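Local atomic coordinates of mandelate racemase / muconate lactonizing enzyme (Burkholderia pseudomallei, PDB entry 2POD), a protein that is of unknown function but belongs to the enolase superfamily, with a metal site in its barrel domain, and possibly has lyase activity. Residues P267-F280 with G290-E304. Sequence-based numbering, arbitrary orientation.
With NA (sodium ion), chain D.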
loop_
_atom_site.group_PDB
_atom_site.type_symbol
_atom_site.label_atom_id
_atom_site.label_comp_id
_atom_site.label_asym_id
_atom_site.label_seq_id
_atom_site.Cartn_x
_atom_site.Cartn_y
_atom_site.Cartn_z
ATOM N N PRO B 267 23.220 -1.164 8.567
ATOM C CA PRO B 267 21.924 -0.674 9.028
ATOM C C PRO B 267 21.967 0.803 9.393
ATOM O O PRO B 267 23.013 1.305 9.831
ATOM C CB PRO B 267 21.649 -1.518 10.276
ATOM C CG PRO B 267 23.007 -1.968 10.742
ATOM C CD PRO B 267 23.831 -2.126 9.508
ATOM N N VAL B 268 20.842 1.493 9.205
ATOM C CA VAL B 268 20.754 2.880 9.635
ATOM C C VAL B 268 20.547 3.054 11.137
ATOM O O VAL B 268 19.762 2.339 11.771
ATOM C CB VAL B 268 19.910 3.821 8.705
ATOM C CG1 VAL B 268 19.491 3.131 7.411
ATOM C CG2 VAL B 268 18.732 4.451 9.415
ATOM N N CYS B 269 21.316 3.975 11.701
ATOM C CA CYS B 269 21.182 4.343 13.088
ATOM C C CYS B 269 20.548 5.728 13.121
ATOM O O CYS B 269 21.035 6.675 12.490
ATOM C CB CYS B 269 22.552 4.347 13.754
ATOM S SG CYS B 269 22.551 4.768 15.481
ATOM N N ALA B 270 19.431 5.830 13.823
ATOM C CA ALA B 270 18.660 7.066 13.830
ATOM C C ALA B 270 17.879 7.097 15.133
ATOM O O ALA B 270 17.500 6.033 15.611
ATOM C CB ALA B 270 17.704 7.096 12.633
ATOM N N SER B 271 17.625 8.268 15.721
ATOM C CA SER B 271 18.358 9.526 15.520
ATOM C C SER B 271 18.338 10.304 16.830
ATOM O O SER B 271 17.288 10.413 17.473
ATOM C CB SER B 271 17.665 10.401 14.471
ATOM O OG SER B 271 18.395 11.590 14.228
ATOM N N GLU B 272 19.485 10.869 17.198
ATOM C CA GLU B 272 19.609 11.794 18.341
ATOM C C GLU B 272 18.790 13.079 18.181
ATOM O O GLU B 272 18.468 13.741 19.169
ATOM C CB GLU B 272 21.080 12.164 18.561
ATOM C CG GLU B 272 21.693 12.901 17.371
ATOM C CD GLU B 272 23.185 13.023 17.453
ATOM O OE1 GLU B 272 23.693 14.160 17.461
ATOM O OE2 GLU B 272 23.874 11.979 17.490
ATOM N N THR B 273 18.462 13.426 16.938
ATOM C CA THR B 273 17.700 14.636 16.631
ATOM C C THR B 273 16.199 14.484 16.885
ATOM O O THR B 273 15.481 15.482 16.995
ATOM C CB THR B 273 17.923 15.093 15.182
ATOM O OG1 THR B 273 17.294 14.168 14.282
ATOM C CG2 THR B 273 19.415 15.176 14.868
ATOM N N LEU B 274 15.733 13.237 16.967
ATOM C CA LEU B 274 14.306 12.943 17.095
ATOM C C LEU B 274 13.843 12.929 18.554
ATOM O O LEU B 274 14.561 12.463 19.437
ATOM C CB LEU B 274 13.975 11.605 16.427
ATOM C CG LEU B 274 13.882 11.582 14.901
ATOM C CD1 LEU B 274 13.913 10.145 14.411
ATOM C CD2 LEU B 274 12.620 12.305 14.403
ATOM N N ALA B 275 12.636 13.428 18.796
ATOM C CA ALA B 275 12.123 13.522 20.157
ATOM C C ALA B 275 10.839 12.734 20.363
ATOM O O ALA B 275 9.998 12.678 19.474
ATOM C CB ALA B 275 11.944 14.969 20.558
ATOM N N THR B 276 10.708 12.134 21.550
ATOM C CA THR B 276 9.477 11.471 22.054
ATOM C C THR B 276 9.063 10.173 21.350
ATOM O O THR B 276 9.617 9.803 20.310
ATOM C CB THR B 276 8.247 12.414 22.191
ATOM O OG1 THR B 276 7.700 12.676 20.894
ATOM C CG2 THR B 276 8.615 13.733 22.882
ATOM N N ARG B 277 8.081 9.491 21.936
ATOM C CA ARG B 277 7.475 8.297 21.347
ATOM C C ARG B 277 6.920 8.566 19.962
ATOM O O ARG B 277 7.042 7.733 19.073
ATOM C CB ARG B 277 6.360 7.764 22.245
ATOM C CG ARG B 277 6.847 6.977 23.438
ATOM C CD ARG B 277 5.743 6.858 24.471
ATOM N NE ARG B 277 5.557 8.098 25.218
ATOM C CZ ARG B 277 4.466 8.406 25.914
ATOM N NH1 ARG B 277 3.441 7.564 25.966
ATOM N NH2 ARG B 277 4.405 9.560 26.565
ATOM N N TRP B 278 6.335 9.750 19.798
ATOM C CA TRP B 278 5.762 10.213 18.541
ATOM C C TRP B 278 6.763 10.386 17.398
ATOM O O TRP B 278 6.490 9.975 16.260
ATOM C CB TRP B 278 4.970 11.489 18.789
ATOM C CG TRP B 278 3.747 11.223 19.635
ATOM C CD1 TRP B 278 2.512 10.856 19.192
ATOM C CD2 TRP B 278 3.668 11.246 21.067
ATOM N NE1 TRP B 278 1.653 10.684 20.253
ATOM C CE2 TRP B 278 2.337 10.910 21.418
ATOM C CE3 TRP B 278 4.583 11.539 22.086
ATOM C CZ2 TRP B 278 1.901 10.853 22.750
ATOM C CZ3 TRP B 278 4.152 11.477 23.416
ATOM C CH2 TRP B 278 2.819 11.138 23.732
ATOM N N GLY B 279 7.923 10.967 17.702
ATOM C CA GLY B 279 9.034 11.012 16.754
ATOM C C GLY B 279 9.547 9.625 16.407
ATOM O O GLY B 279 9.940 9.369 15.277
ATOM N N PHE B 280 9.519 8.722 17.383
ATOM C CA PHE B 280 10.007 7.369 17.177
ATOM C C PHE B 280 9.010 6.383 16.600
ATOM O O PHE B 280 9.418 5.480 15.872
ATOM C CB PHE B 280 10.743 6.839 18.407
ATOM C CG PHE B 280 12.096 7.456 18.585
ATOM C CD1 PHE B 280 13.205 6.915 17.952
ATOM C CD2 PHE B 280 12.259 8.607 19.351
ATOM C CE1 PHE B 280 14.453 7.495 18.091
ATOM C CE2 PHE B 280 13.508 9.194 19.502
ATOM C CZ PHE B 280 14.606 8.639 18.865
ATOM N N GLY B 290 17.725 0.383 11.604
ATOM C CA GLY B 290 18.238 -0.833 12.220
ATOM C C GLY B 290 18.571 -0.641 13.688
ATOM O O GLY B 290 18.366 -1.537 14.499
ATOM N N ILE B 291 19.100 0.528 14.033
ATOM C CA ILE B 291 19.408 0.844 15.421
ATOM C C ILE B 291 18.675 2.112 15.801
ATOM O O ILE B 291 18.783 3.128 15.119
ATOM C CB ILE B 291 20.944 0.978 15.692
ATOM C CG1 ILE B 291 21.662 -0.349 15.420
ATOM C CG2 ILE B 291 21.216 1.361 17.163
ATOM C CD1 ILE B 291 22.405 -0.382 14.124
ATOM N N VAL B 292 17.906 2.034 16.879
ATOM C CA VAL B 292 17.212 3.198 17.403
ATOM C C VAL B 292 18.149 3.972 18.319
ATOM O O VAL B 292 18.499 3.514 19.403
ATOM C CB VAL B 292 15.884 2.804 18.094
ATOM C CG1 VAL B 292 15.289 3.985 18.855
ATOM C CG2 VAL B 292 14.895 2.304 17.040
HETATM N N MSE B 293 18.587 5.135 17.854
HETATM C CA MSE B 293 19.422 6.005 18.667
HETATM C C MSE B 293 18.622 7.122 19.282
HETATM O O MSE B 293 17.580 7.508 18.766
HETATM C CB MSE B 293 20.584 6.577 17.871
HETATM C CG MSE B 293 21.890 6.473 18.628
HETATM SE SE MSE B 293 23.271 7.755 18.225
HETATM C CE MSE B 293 22.241 8.963 17.101
ATOM N N LEU B 294 19.146 7.657 20.375
ATOM C CA LEU B 294 18.342 8.255 21.421
ATOM C C LEU B 294 19.291 9.109 22.236
ATOM O O LEU B 294 20.302 8.612 22.707
ATOM C CB LEU B 294 17.790 7.131 22.313
ATOM C CG LEU B 294 16.518 7.306 23.136
ATOM C CD1 LEU B 294 15.535 8.156 22.383
ATOM C CD2 LEU B 294 15.915 5.951 23.409
ATOM N N ASP B 295 18.979 10.387 22.405
ATOM C CA ASP B 295 19.649 11.189 23.418
ATOM C C ASP B 295 18.648 11.588 24.490
ATOM O O ASP B 295 17.705 12.308 24.193
ATOM C CB ASP B 295 20.278 12.436 22.783
ATOM C CG ASP B 295 21.158 13.213 23.750
ATOM O OD1 ASP B 295 20.633 13.745 24.751
ATOM O OD2 ASP B 295 22.380 13.307 23.502
ATOM N N ILE B 296 18.877 11.168 25.735
ATOM C CA ILE B 296 17.925 11.455 26.820
ATOM C C ILE B 296 17.747 12.932 27.191
ATOM O O ILE B 296 16.721 13.311 27.747
ATOM C CB ILE B 296 18.072 10.525 28.081
ATOM C CG1 ILE B 296 18.950 11.138 29.177
ATOM C CG2 ILE B 296 18.406 9.075 27.705
ATOM C CD1 ILE B 296 20.423 10.993 28.979
ATOM N N SER B 297 18.721 13.769 26.850
ATOM C CA SER B 297 18.579 15.204 27.051
ATOM C C SER B 297 17.921 15.949 25.886
ATOM O O SER B 297 17.627 17.140 26.005
ATOM C CB SER B 297 19.924 15.834 27.369
ATOM O OG SER B 297 20.751 15.858 26.218
ATOM N N TRP B 298 17.703 15.260 24.766
ATOM C CA TRP B 298 17.090 15.882 23.590
ATOM C C TRP B 298 15.732 15.289 23.245
ATOM O O TRP B 298 15.001 15.876 22.453
ATOM C CB TRP B 298 18.010 15.821 22.350
ATOM C CG TRP B 298 19.360 16.470 22.516
ATOM C CD1 TRP B 298 19.709 17.430 23.426
ATOM C CD2 TRP B 298 20.539 16.204 21.746
ATOM N NE1 TRP B 298 21.032 17.769 23.276
ATOM C CE2 TRP B 298 21.565 17.035 22.250
ATOM C CE3 TRP B 298 20.831 15.345 20.679
ATOM C CZ2 TRP B 298 22.860 17.029 21.729
ATOM C CZ3 TRP B 298 22.125 15.338 20.159
ATOM C CH2 TRP B 298 23.122 16.176 20.686
ATOM N N CYS B 299 15.404 14.131 23.831
ATOM C CA CYS B 299 14.278 13.318 23.361
ATOM C C CYS B 299 13.029 13.353 24.240
ATOM O O CYS B 299 12.004 12.796 23.869
ATOM C CB CYS B 299 14.708 11.871 23.132
ATOM S SG CYS B 299 14.858 10.883 24.647
ATOM N N GLY B 300 13.109 13.998 25.400
ATOM C CA GLY B 300 11.973 14.067 26.319
ATOM C C GLY B 300 12.259 13.445 27.673
ATOM O O GLY B 300 11.343 13.211 28.460
ATOM N N GLY B 301 13.531 13.186 27.953
ATOM C CA GLY B 301 13.942 12.791 29.292
ATOM C C GLY B 301 14.033 11.289 29.383
ATOM O O GLY B 301 13.847 10.593 28.382
ATOM N N LEU B 302 14.316 10.783 30.581
ATOM C CA LEU B 302 14.293 9.341 30.823
ATOM C C LEU B 302 12.882 8.784 30.661
ATOM O O LEU B 302 12.720 7.677 30.169
ATOM C CB LEU B 302 14.863 8.991 32.200
ATOM C CG LEU B 302 16.389 8.946 32.328
ATOM C CD1 LEU B 302 16.829 9.112 33.784
ATOM C CD2 LEU B 302 16.963 7.668 31.733
ATOM N N SER B 303 11.885 9.576 31.061
ATOM C CA SER B 303 10.469 9.308 30.814
ATOM C C SER B 303 10.108 8.845 29.408
ATOM O O SER B 303 9.467 7.818 29.255
ATOM C CB SER B 303 9.631 10.530 31.159
ATOM O OG SER B 303 9.386 10.579 32.543
ATOM N N GLU B 304 10.509 9.603 28.392
ATOM C CA GLU B 304 10.272 9.205 27.005
ATOM C C GLU B 304 11.222 8.097 26.559
ATOM O O GLU B 304 10.796 7.129 25.937
ATOM C CB GLU B 304 10.346 10.410 26.056
ATOM C CG GLU B 304 9.169 11.378 26.170
ATOM C CD GLU B 304 7.828 10.782 25.717
ATOM O OE1 GLU B 304 6.782 11.173 26.277
ATOM O OE2 GLU B 304 7.812 9.932 24.802
HETATM NA NA NA D . 25.958 11.646 16.924
HETATM O O HOH W 1 16.898 12.042 20.707
#
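Strands 268-270 and 292-294 are parallel neighbours in the barrel of this enolase-superfamily domain, joined by helix 276-285 in a beta-alpha-beta unit. Val268 O accepts hydrogen bonds from Gly290 N and Ile291 N, Ala270 N donates to Ile291 O (3.1 Å), and Met293 N reaches Ala270 O from above its carbonyl plane. On one face of the sheet, Cys269 SG lies against CB of selenomethionine Met293 (3.6 Å) and meets Ile291 CG2. Just after strand 268-270, Glu272 binds the sodium ion through OE2 (2.2 Å), together with Glu220 and Glu246; with chi1 at 62° and the rest of the chain extended, its carboxylate is carried out to the metal. The same carboxylate is flanked by Met293 CE and by Trp298 CZ3, which packs 3.3 Å from OE1, whose hydrogen bond goes to Tyr73 of a second subunit. A water ties Glu272 O and Leu274 O to Asp295 N. On the helix side, the Phe280 ring turns its edge to Met293 O while touching Val292 CG1 and Leu294 CD1. Farther out, Arg277 forms a side-on salt bridge with Glu304, NE to OE2 and NH2 to OE1 (both 2.9 Å), while its backbone N hydrogen-bonds to OE2 from the face opposite NE; NH1 pairs with Glu313 of a third subunit. Acidic metal ligands at the C-terminal ends of successive barrel strands are the hallmark of the enolase superfamily.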